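Local coordinates for multicopper oxidase (Uncultured bacterium, PDB 4E9X) that oxidises substrates at a type 1 copper and passes the electrons to a trinuclear copper cluster, where dioxygen is reduced to water, at the interface of chains A and B. Residues are numbered along the deposited sequence; one frame, centred on the assembly and turned at random. Chains: chain A/B, Multicopper oxidase.

The interface of chains A and B. Residues chain A 62, 215-216, 232-235; chain B 202, 227-228, 230, 254.
A:His62 points its imidazole edge at B:Asp227, with NE2 giving its N-H to carboxylate OD1 at 2.8 Å. The acceptor lies in the ring plane, but the N-H comes down from above the carboxylate, 57° out of its plane. OD1 also accepts from the B:Thr228 hydroxyl, so two donors grip one oxygen. With CG of A:His62 anti to the backbone N (chi1 -178°), its ring meets that of B:His254 tip to tip, and A:His62 ND1 and B:His254 NE2 turn toward a common point, where they probably bind the same copper. A:Gly234 CA caps a face of the B:His254 ring, 3.7 Å from its centroid.

The tight polar knot continues at A:Asp216, whose carboxylate stacks on that of B:Asp227 with planes 6° apart. Its OD2 takes the backbone N-H of both B:Asp227, 2.7 Å from OD2 to N, and B:Thr228, pinning the start of strand 228-231. Beside it, A:Lys215 NZ meets the B:Thr228 carbonyl O at 2.8 Å, in the carbonyl plane. NZ sits between two carboxylates, in a salt bridge with A:Glu235 (NZ to OE2 2.7 Å, through the anti lone pair) and another with A:Asp216, which together place it at the carbonyl. OE1, the other oxygen of A:Glu235, accepts from the backbone N and hydroxyl of A:Ser232.

Toward B:Leu230 the chains meet instead through carbon and water. A:Ser232 CB packs 3.6 Å from B:Leu230 CD1, whereas A:Glu235 CG and B:Thr228 CG2 touch slackly at 3.9 Å. A water links A:Glu235 OE2 to B:Leu230 N, 2.9 Å from the water. An alanine in place of A:Glu235 would probably leave A:Lys215 less firmly aimed at the B:Thr228 carbonyl, and the A:Ser232 N-H and hydroxyl and the bridging water without their carboxylate partner.

A:His62 and B:His254 bring histidines of two subunits to the trinuclear copper cluster at the interface; the surrounding bonds are likely to hold them in register, so that oxygen reduction would depend on the trimer.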
# COMPACT_ATOMS: atom_id res chain seq x y z
N HIS A 62 -20.95 -2.07 -2.51
CA HIS A 62 -19.76 -1.26 -2.68
C HIS A 62 -19.53 -1.04 -4.15
O HIS A 62 -19.19 -1.94 -4.89
CB HIS A 62 -18.60 -1.95 -1.95
CG HIS A 62 -17.31 -1.15 -2.02
ND1 HIS A 62 -16.53 -0.96 -0.88
CD2 HIS A 62 -16.62 -0.54 -3.04
CE1 HIS A 62 -15.45 -0.27 -1.25
NE2 HIS A 62 -15.52 0.00 -2.56
N LYS A 215 -9.61 -0.31 -12.57
CA LYS A 215 -9.44 0.06 -11.17
C LYS A 215 -10.85 0.27 -10.60
O LYS A 215 -11.62 1.07 -11.14
CB LYS A 215 -8.59 1.33 -11.05
CG LYS A 215 -8.71 2.09 -9.76
CD LYS A 215 -8.28 1.31 -8.50
CE LYS A 215 -8.41 2.27 -7.32
NZ LYS A 215 -8.62 1.52 -6.07
N ASP A 216 -11.17 -0.50 -9.54
CA ASP A 216 -12.50 -0.42 -8.89
C ASP A 216 -13.61 -0.60 -9.92
O ASP A 216 -14.70 -0.01 -9.81
CB ASP A 216 -12.66 0.89 -8.13
CG ASP A 216 -11.62 1.01 -6.97
OD1 ASP A 216 -10.98 -0.01 -6.61
OD2 ASP A 216 -11.49 2.16 -6.52
N SER A 232 -5.48 -3.44 -1.67
CA SER A 232 -5.70 -3.00 -0.30
C SER A 232 -7.21 -3.01 -0.01
O SER A 232 -8.02 -3.14 -0.96
CB SER A 232 -5.04 -1.64 -0.09
OG SER A 232 -5.80 -0.52 -0.41
N PRO A 233 -7.59 -2.88 1.24
CA PRO A 233 -9.03 -3.01 1.59
C PRO A 233 -9.94 -2.07 0.81
O PRO A 233 -9.76 -0.86 0.71
CB PRO A 233 -9.05 -2.68 3.08
CG PRO A 233 -7.69 -3.20 3.55
CD PRO A 233 -6.75 -2.74 2.45
N GLY A 234 -10.99 -2.70 0.24
CA GLY A 234 -11.99 -1.97 -0.52
C GLY A 234 -11.75 -1.97 -2.02
O GLY A 234 -12.71 -1.85 -2.79
N GLU A 235 -10.47 -2.12 -2.42
CA GLU A 235 -10.14 -1.95 -3.83
C GLU A 235 -10.46 -3.16 -4.68
O GLU A 235 -10.49 -4.28 -4.18
CB GLU A 235 -8.64 -1.71 -4.00
CG GLU A 235 -8.11 -0.47 -3.25
CD GLU A 235 -6.69 -0.25 -3.76
OE1 GLU A 235 -5.82 -0.94 -3.24
OE2 GLU A 235 -6.46 0.51 -4.71
N ALA B 202 -7.30 3.59 3.29
CA ALA B 202 -7.97 3.27 2.00
C ALA B 202 -9.24 4.11 1.96
O ALA B 202 -10.30 3.66 2.48
CB ALA B 202 -8.21 1.76 1.93
N ASP B 227 -13.21 4.31 -6.53
CA ASP B 227 -14.07 4.46 -5.37
C ASP B 227 -13.31 4.29 -4.08
O ASP B 227 -13.83 4.68 -3.02
CB ASP B 227 -15.30 3.56 -5.45
CG ASP B 227 -15.04 2.08 -5.40
OD1 ASP B 227 -14.26 1.60 -4.54
OD2 ASP B 227 -15.65 1.37 -6.25
N THR B 228 -12.05 3.82 -4.13
CA THR B 228 -11.21 3.67 -2.95
C THR B 228 -9.82 4.08 -3.33
O THR B 228 -9.23 3.54 -4.29
CB THR B 228 -11.23 2.18 -2.52
OG1 THR B 228 -12.58 1.79 -2.25
CG2 THR B 228 -10.43 1.96 -1.23
N LEU B 230 -5.91 4.49 -2.01
CA LEU B 230 -4.96 4.12 -0.96
C LEU B 230 -3.99 5.27 -0.75
O LEU B 230 -3.31 5.74 -1.68
CB LEU B 230 -4.22 2.85 -1.33
CG LEU B 230 -3.29 2.28 -0.23
CD1 LEU B 230 -4.19 1.73 0.89
CD2 LEU B 230 -2.37 1.19 -0.79
N HIS B 254 -11.30 2.41 4.61
CA HIS B 254 -11.85 1.08 4.49
C HIS B 254 -10.95 0.02 5.13
O HIS B 254 -11.29 -1.17 5.07
CB HIS B 254 -12.07 0.78 3.00
CG HIS B 254 -13.15 -0.20 2.70
ND1 HIS B 254 -13.16 -1.55 3.08
CD2 HIS B 254 -14.29 -0.04 1.97
CE1 HIS B 254 -14.26 -2.14 2.63
NE2 HIS B 254 -14.99 -1.25 1.93
O HOH W 1 -5.54 3.15 -4.61